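PDB 3G9Q: Iron(3+)-hydroxamate-binding protein FhuD from Bacillus subtilis subsp. subtilis, which binds iron(3+)-hydroxamate complexes such as ferrichrome and coprogen and hands them to the membrane permease of the FhuCBGD ABC importer. Local coordinates for residues A[13-18]-A[71-76]; A[17-22]-A[33-38]. All coordinates share one frame; numbering follows the deposited sequence.

Interaction 1 of 2, residues A[13-18]-A[71-76]; sequences HPKRVV and NPDLII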
ATOM      1  N   HIS A  13     -19.141  -3.965  17.139  1.00 58.08           N
ATOM      2  CA  HIS A  13     -18.125  -4.363  18.123  1.00 61.04           C
ATOM      3  C   HIS A  13     -17.909  -5.875  18.152  1.00 57.33           C
ATOM      4  O   HIS A  13     -18.030  -6.505  19.204  1.00 59.85           O
ATOM      5  CB  HIS A  13     -18.509  -3.888  19.524  1.00 50.78           C
ATOM      6  CG  HIS A  13     -18.365  -2.411  19.712  1.00 55.45           C
ATOM      7  ND1 HIS A  13     -17.164  -1.759  19.543  1.00 60.51           N
ATOM      8  CD2 HIS A  13     -19.271  -1.461  20.040  1.00 49.44           C
ATOM      9  CE1 HIS A  13     -17.334  -0.465  19.759  1.00 62.84           C
ATOM     10  NE2 HIS A  13     -18.603  -0.260  20.062  1.00 62.42           N
ATOM     11  N   PRO A  14     -17.589  -6.477  16.994  1.00 51.81           N
ATOM     12  CA  PRO A  14     -17.369  -7.922  16.954  1.00 49.36           C
ATOM     13  C   PRO A  14     -16.161  -8.343  17.790  1.00 50.86           C
ATOM     14  O   PRO A  14     -15.138  -7.648  17.821  1.00 55.11           O
ATOM     15  CB  PRO A  14     -17.200  -8.199  15.464  1.00 47.64           C
ATOM     16  CG  PRO A  14     -16.647  -6.915  14.932  1.00 45.94           C
ATOM     17  CD  PRO A  14     -17.462  -5.892  15.648  1.00 44.15           C
ATOM     18  N   LYS A  15     -16.294  -9.479  18.470  1.00 48.75           N
ATOM     19  CA  LYS A  15     -15.233 -10.004  19.324  1.00 51.32           C
ATOM     20  C   LYS A  15     -14.225 -10.884  18.588  1.00 43.02           C
ATOM     21  O   LYS A  15     -13.064 -10.957  18.987  1.00 45.15           O
ATOM     22  CB  LYS A  15     -15.848 -10.775  20.506  1.00 63.68           C
ATOM     23  CG  LYS A  15     -16.594  -9.885  21.515  1.00 67.11           C
ATOM     24  CD  LYS A  15     -17.491 -10.679  22.491  1.00 65.77           C
ATOM     25  CE  LYS A  15     -16.710 -11.515  23.507  1.00 59.88           C
ATOM     26  NZ  LYS A  15     -17.629 -12.279  24.407  1.00 46.68           N
ATOM     27  N   ARG A  16     -14.655 -11.548  17.519  1.00 41.34           N
ATOM     28  CA  ARG A  16     -13.739 -12.399  16.760  1.00 46.81           C
ATOM     29  C   ARG A  16     -13.958 -12.253  15.261  1.00 46.50           C
ATOM     30  O   ARG A  16     -14.938 -12.764  14.719  1.00 50.08           O
ATOM     31  CB  ARG A  16     -13.905 -13.871  17.156  1.00 48.62           C
ATOM     32  CG  ARG A  16     -13.652 -14.193  18.633  1.00 43.95           C
ATOM     33  CD  ARG A  16     -13.853 -15.674  18.872  1.00 42.64           C
ATOM     34  NE  ARG A  16     -12.844 -16.477  18.180  1.00 37.98           N
ATOM     35  CZ  ARG A  16     -11.613 -16.680  18.644  1.00 31.60           C
ATOM     36  NH1 ARG A  16     -10.746 -17.413  17.963  1.00 44.06           N
ATOM     37  NH2 ARG A  16     -11.251 -16.154  19.800  1.00 30.71           N
ATOM     38  N   VAL A  17     -13.033 -11.565  14.596  1.00 48.88           N
ATOM     39  CA  VAL A  17     -13.118 -11.334  13.158  1.00 42.12           C
ATOM     40  C   VAL A  17     -12.045 -12.071  12.358  1.00 42.14           C
ATOM     41  O   VAL A  17     -10.862 -12.029  12.688  1.00 38.03           O
ATOM     42  CB  VAL A  17     -12.992  -9.822  12.818  1.00 38.43           C
ATOM     43  CG1 VAL A  17     -13.079  -9.623  11.315  1.00 24.41           C
ATOM     44  CG2 VAL A  17     -14.081  -9.027  13.514  1.00 36.14           C
ATOM     45  N   VAL A  18     -12.478 -12.753  11.305  1.00 41.56           N
ATOM     46  CA  VAL A  18     -11.572 -13.460  10.415  1.00 45.26           C
ATOM     47  C   VAL A  18     -11.574 -12.652   9.115  1.00 51.00           C
ATOM     48  O   VAL A  18     -12.623 -12.477   8.472  1.00 41.60           O
ATOM     49  CB  VAL A  18     -12.056 -14.905  10.126  1.00 50.15           C
ATOM     50  CG1 VAL A  18     -11.198 -15.542   9.039  1.00 40.59           C
ATOM     51  CG2 VAL A  18     -12.004 -15.732  11.389  1.00 36.10           C
ATOM     52  N   ASN A  71     -14.177 -20.043  15.069  1.00 63.85           N
ATOM     53  CA  ASN A  71     -15.553 -19.595  15.370  1.00 62.65           C
ATOM     54  C   ASN A  71     -15.685 -18.071  15.421  1.00 56.46           C
ATOM     55  O   ASN A  71     -15.768 -17.469  16.487  1.00 59.79           O
ATOM     56  CB  ASN A  71     -16.116 -20.251  16.661  1.00 66.40           C
ATOM     57  CG  ASN A  71     -15.273 -19.975  17.915  1.00 71.78           C
ATOM     58  OD1 ASN A  71     -15.777 -19.437  18.907  1.00 48.92           O
ATOM     59  ND2 ASN A  71     -13.997 -20.367  17.881  1.00 78.26           N
ATOM     60  N   PRO A  72     -15.702 -17.430  14.241  1.00 55.08           N
ATOM     61  CA  PRO A  72     -15.815 -15.974  14.154  1.00 56.66           C
ATOM     62  C   PRO A  72     -17.240 -15.468  14.249  1.00 52.80           C
ATOM     63  O   PRO A  72     -18.192 -16.194  13.940  1.00 47.93           O
ATOM     64  CB  PRO A  72     -15.212 -15.677  12.792  1.00 54.75           C
ATOM     65  CG  PRO A  72     -15.736 -16.817  11.980  1.00 50.92           C
ATOM     66  CD  PRO A  72     -15.487 -18.005  12.897  1.00 56.57           C
ATOM     67  N   ASP A  73     -17.373 -14.218  14.678  1.00 40.03           N
ATOM     68  CA  ASP A  73     -18.678 -13.586  14.777  1.00 54.25           C
ATOM     69  C   ASP A  73     -18.839 -12.629  13.593  1.00 53.48           C
ATOM     70  O   ASP A  73     -19.853 -11.947  13.452  1.00 55.82           O
ATOM     71  CB  ASP A  73     -18.862 -12.844  16.128  1.00 59.83           C
ATOM     72  CG  ASP A  73     -17.778 -11.798  16.407  1.00 57.21           C
ATOM     73  OD1 ASP A  73     -17.312 -11.126  15.464  1.00 65.84           O
ATOM     74  OD2 ASP A  73     -17.409 -11.625  17.583  1.00 53.19           O
ATOM     75  N   LEU A  74     -17.819 -12.597  12.742  1.00 54.52           N
ATOM     76  CA  LEU A  74     -17.817 -11.765  11.545  1.00 57.71           C
ATOM     77  C   LEU A  74     -16.685 -12.168  10.577  1.00 60.25           C
ATOM     78  O   LEU A  74     -15.535 -12.367  10.993  1.00 55.84           O
ATOM     79  CB  LEU A  74     -17.680 -10.278  11.907  1.00 42.57           C
ATOM     80  CG  LEU A  74     -17.594  -9.319  10.717  1.00 33.33           C
ATOM     81  CD1 LEU A  74     -18.973  -9.115  10.117  1.00 35.42           C
ATOM     82  CD2 LEU A  74     -17.022  -7.995  11.185  1.00 40.61           C
ATOM     83  N   ILE A  75     -17.027 -12.289   9.290  1.00 53.24           N
ATOM     84  CA  ILE A  75     -16.076 -12.654   8.240  1.00 44.58           C
ATOM     85  C   ILE A  75     -15.989 -11.585   7.170  1.00 42.99           C
ATOM     86  O   ILE A  75     -17.007 -11.068   6.719  1.00 39.14           O
ATOM     87  CB  ILE A  75     -16.483 -13.945   7.510  1.00 41.34           C
ATOM     88  CG1 ILE A  75     -16.445 -15.112   8.469  1.00 36.69           C
ATOM     89  CG2 ILE A  75     -15.513 -14.226   6.374  1.00 18.02           C
ATOM     90  CD1 ILE A  75     -15.080 -15.486   9.105  1.00 56.02           C
ATOM     91  N   ILE A  76     -14.783 -11.238   6.759  1.00 35.95           N
ATOM     92  CA  ILE A  76     -14.692 -10.265   5.696  1.00 45.43           C
ATOM     93  C   ILE A  76     -13.866 -10.818   4.539  1.00 42.52           C
ATOM     94  O   ILE A  76     -12.761 -11.314   4.734  1.00 39.27           O
ATOM     95  CB  ILE A  76     -14.141  -8.900   6.198  1.00 48.79           C
ATOM     96  CG1 ILE A  76     -13.895  -8.003   4.998  1.00 37.04           C
ATOM     97  CG2 ILE A  76     -12.880  -9.072   7.022  1.00 41.52           C
ATOM     98  CD1 ILE A  76     -12.603  -8.202   4.152  1.00 82.41           C
TER
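Asp73 reaches across to the backbone of Lys15 and Arg16 just ahead of the strand pairing. Its OD2 accepts a hydrogen bond from Arg16 N at 2.8 Å, met from above the carboxylate plane, and a weaker, bent one from Lys15 N. The carboxylate can reach these N-H groups because CG sits between the backbone N and the carbonyl carbon (chi1 56°). Asp73 N in turn donates to Arg16 O at 2.8 Å, and Leu74 N adds a long, weak bond to the same oxygen. An alanine in place of Asp73 would probably leave the N-H groups of Lys15 and Arg16 without this acceptor and let the turn before the strand move.

Beyond this junction the chains run as parallel strands. Val18 N donates to Leu74 O at 3.1 Å, and Ile76 N to Val18 O at 3.0 Å. On one face, Val17 CG2 and Pro14 CG both touch Leu74 CD2, each at 3.9 Å. On the other, Val18 lies alongside Ile75, and its CG2 meets Pro72 CB at 3.5 Å. The backbone O of Asn71 lies at the edge of the Arg16 guanidinium, near its plane. Arg16 NE is hydrogen-bonded to Leu70 O.

This is the central pairing in the four-stranded parallel sheet of one lobe of the binding protein. Strand 94-97 flanks strand 74-78 on its far edge, with Val95 against Leu74 and Ile76. Val67 of helix 64-68 covers the face of Val18, Pro72 and Ile75.

Interaction 2 of 2, residues A[17-22]-A[33-38]; sequences VVVMAD and INVVGA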
ATOM      1  N   VAL A  17     -13.033 -11.565  14.596  1.00 48.88           N
ATOM      2  CA  VAL A  17     -13.118 -11.334  13.158  1.00 42.12           C
ATOM      3  C   VAL A  17     -12.045 -12.071  12.358  1.00 42.14           C
ATOM      4  O   VAL A  17     -10.862 -12.029  12.688  1.00 38.03           O
ATOM      5  CB  VAL A  17     -12.992  -9.822  12.818  1.00 38.43           C
ATOM      6  CG1 VAL A  17     -13.079  -9.623  11.315  1.00 24.41           C
ATOM      7  CG2 VAL A  17     -14.081  -9.027  13.514  1.00 36.14           C
ATOM      8  N   VAL A  18     -12.478 -12.753  11.305  1.00 41.56           N
ATOM      9  CA  VAL A  18     -11.572 -13.460  10.415  1.00 45.26           C
ATOM     10  C   VAL A  18     -11.574 -12.652   9.115  1.00 51.00           C
ATOM     11  O   VAL A  18     -12.623 -12.477   8.472  1.00 41.60           O
ATOM     12  CB  VAL A  18     -12.056 -14.905  10.126  1.00 50.15           C
ATOM     13  CG1 VAL A  18     -11.198 -15.542   9.039  1.00 40.59           C
ATOM     14  CG2 VAL A  18     -12.004 -15.732  11.389  1.00 36.10           C
ATOM     15  N   VAL A  19     -10.400 -12.146   8.746  1.00 39.74           N
ATOM     16  CA  VAL A  19     -10.247 -11.334   7.548  1.00 43.54           C
ATOM     17  C   VAL A  19      -9.566 -12.120   6.444  1.00 47.00           C
ATOM     18  O   VAL A  19      -8.383 -12.415   6.538  1.00 53.74           O
ATOM     19  CB  VAL A  19      -9.401 -10.079   7.858  1.00 50.60           C
ATOM     20  CG1 VAL A  19      -9.303  -9.197   6.634  1.00 58.11           C
ATOM     21  CG2 VAL A  19     -10.012  -9.321   9.018  1.00 53.03           C
HETATM   22  N   MSE A  20     -10.301 -12.468   5.397  1.00 55.93           N
HETATM   23  CA  MSE A  20      -9.693 -13.224   4.307  1.00 63.93           C
HETATM   24  C   MSE A  20      -9.106 -12.329   3.208  1.00 59.26           C
HETATM   25  O   MSE A  20      -8.412 -12.806   2.303  1.00 60.47           O
HETATM   26  CB  MSE A  20     -10.700 -14.234   3.743  1.00 70.23           C
HETATM   27  CG  MSE A  20     -10.775 -15.534   4.560  1.00 74.78           C
HETATM   28 SE   MSE A  20     -12.455 -16.518   4.388  1.00 94.42          SE
HETATM   29  CE  MSE A  20     -12.063 -17.624   2.833  1.00 93.08           C
ATOM     30  N   ALA A  21      -9.366 -11.028   3.306  1.00 55.08           N
ATOM     31  CA  ALA A  21      -8.836 -10.055   2.348  1.00 62.68           C
ATOM     32  C   ALA A  21      -7.608  -9.390   2.971  1.00 65.21           C
ATOM     33  O   ALA A  21      -7.732  -8.375   3.649  1.00 69.49           O
ATOM     34  CB  ALA A  21      -9.893  -9.002   2.032  1.00 55.89           C
ATOM     35  N   ASP A  22      -6.430  -9.963   2.744  1.00 67.68           N
ATOM     36  CA  ASP A  22      -5.175  -9.433   3.299  1.00 69.10           C
ATOM     37  C   ASP A  22      -5.085  -7.910   3.384  1.00 63.68           C
ATOM     38  O   ASP A  22      -4.670  -7.366   4.403  1.00 61.32           O
ATOM     39  CB  ASP A  22      -3.990  -9.944   2.474  1.00 66.21           C
ATOM     40  CG  ASP A  22      -4.312 -10.013   0.996  1.00 61.42           C
ATOM     41  OD1 ASP A  22      -5.204 -10.814   0.639  1.00 77.35           O
ATOM     42  OD2 ASP A  22      -3.689  -9.282   0.199  1.00 45.23           O
ATOM     43  N   ILE A  33     -10.422  -3.763  16.404  1.00 52.71           N
ATOM     44  CA  ILE A  33     -11.210  -4.989  16.333  1.00 45.91           C
ATOM     45  C   ILE A  33     -10.288  -6.198  16.386  1.00 43.27           C
ATOM     46  O   ILE A  33      -9.381  -6.358  15.570  1.00 43.97           O
ATOM     47  CB  ILE A  33     -12.061  -5.059  15.039  1.00 50.57           C
ATOM     48  CG1 ILE A  33     -13.300  -4.175  15.182  1.00 53.68           C
ATOM     49  CG2 ILE A  33     -12.484  -6.500  14.761  1.00 49.31           C
ATOM     50  CD1 ILE A  33     -13.031  -2.676  15.095  1.00 65.34           C
ATOM     51  N   ASN A  34     -10.529  -7.056  17.358  1.00 40.57           N
ATOM     52  CA  ASN A  34      -9.708  -8.226  17.507  1.00 47.04           C
ATOM     53  C   ASN A  34      -9.866  -9.167  16.304  1.00 46.67           C
ATOM     54  O   ASN A  34     -10.973  -9.624  15.983  1.00 42.22           O
ATOM     55  CB  ASN A  34     -10.070  -8.910  18.824  1.00 45.62           C
ATOM     56  CG  ASN A  34      -9.340 -10.204  19.022  1.00 49.33           C
ATOM     57  OD1 ASN A  34      -8.116 -10.275  18.870  1.00 59.45           O
ATOM     58  ND2 ASN A  34     -10.083 -11.245  19.371  1.00 53.30           N
ATOM     59  N   VAL A  35      -8.751  -9.427  15.627  1.00 35.67           N
ATOM     60  CA  VAL A  35      -8.753 -10.302  14.467  1.00 33.07           C
ATOM     61  C   VAL A  35      -8.127 -11.626  14.837  1.00 32.08           C
ATOM     62  O   VAL A  35      -7.019 -11.688  15.380  1.00 24.90           O
ATOM     63  CB  VAL A  35      -8.012  -9.669  13.272  1.00 29.55           C
ATOM     64  CG1 VAL A  35      -8.007 -10.631  12.081  1.00 21.08           C
ATOM     65  CG2 VAL A  35      -8.695  -8.367  12.897  1.00 32.07           C
ATOM     66  N   VAL A  36      -8.849 -12.691  14.528  1.00 32.08           N
ATOM     67  CA  VAL A  36      -8.406 -14.019  14.891  1.00 39.85           C
ATOM     68  C   VAL A  36      -7.786 -14.820  13.758  1.00 44.86           C
ATOM     69  O   VAL A  36      -7.163 -15.850  13.997  1.00 43.17           O
ATOM     70  CB  VAL A  36      -9.583 -14.771  15.547  1.00 44.37           C
ATOM     71  CG1 VAL A  36     -10.136 -13.924  16.694  1.00 22.61           C
ATOM     72  CG2 VAL A  36     -10.680 -15.041  14.527  1.00 39.74           C
ATOM     73  N   GLY A  37      -7.928 -14.319  12.533  1.00 51.14           N
ATOM     74  CA  GLY A  37      -7.350 -14.985  11.378  1.00 46.28           C
ATOM     75  C   GLY A  37      -7.064 -14.025  10.229  1.00 49.04           C
ATOM     76  O   GLY A  37      -7.802 -13.058  10.005  1.00 43.25           O
ATOM     77  N   ALA A  38      -5.987 -14.291   9.498  1.00 41.10           N
ATOM     78  CA  ALA A  38      -5.600 -13.467   8.362  1.00 44.39           C
ATOM     79  C   ALA A  38      -4.826 -14.326   7.363  1.00 49.30           C
ATOM     80  O   ALA A  38      -4.235 -15.338   7.740  1.00 52.78           O
ATOM     81  CB  ALA A  38      -4.736 -12.303   8.826  1.00 39.34           C
TER
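Val17 and Ile33 touch through their CG2 methyls at the start of a second parallel pairing. Val17 CG2 lies anti to the carbonyl carbon, beside its own backbone N, and this turns the methyl toward Ile33. The two side chains cross obliquely. This is the tightly packed part of the contact: Val17 is buried and loses more surface to the pairing than any other residue in it. Its backbone is also bonded across at both polar atoms. Val17 N donates to Asn34 O at 3.2 Å, and Val17 O accepts from Val36 N at 2.8 Å.

The register then slips by one residue. Val17 pairs with Val35, but Val18 pairs with Gly37, which makes a beta bulge on the strand 35-37. Val19 N donates to Gly37 O at 3.0 Å. Gly37 brings no side chain to the face of Val18, where Val36 CG2 instead meets Val18 CG2 at 3.5 Å, the two side chains nearly at right angles. On the face of Val17, Val19 CG2 meets Val35 CG1 at 3.9 Å, again about at right angles. A nearly straight CA-H...O contact from Ala38 CA to Val19 O, 3.5 Å long, ends the ladder.

Past Val19 the chains part, and 20-22 make no contact with 33-38. The solvent side is at the other end, where partly exposed Asn34 directs its amide to Lys15.

The pairing closes a beta-alpha-beta unit: strand 17-19, helix 25-31, strand 35-37. Tyr25 and Phe28 of that helix pack on Val35, and Phe28 also on Ile33. Val67 of helix 64-68 also reaches Met20.

In the fold
Interactions 1 and 2 are the two flanks of strand 17-19, and their centres lie about 7 Å apart. Strand 74-78 pairs with it on one edge and strand 35-37 on the other, in the order 35-37, 17-19, 74-78, 94-97. Val17 and Val18 belong to both contacts. Two probable hydrogen bonds also link them: Lys15 O to Asn34 ND2 at 3.0 Å and Ile76 O to Met20 N at 2.8 Å. Ile76 CG2 packs on Val19 CG2 at 3.5 Å. Together they build the core of one lobe's sheet. Their part in hydroxamate binding is probably indirect, through the sheet of this lobe.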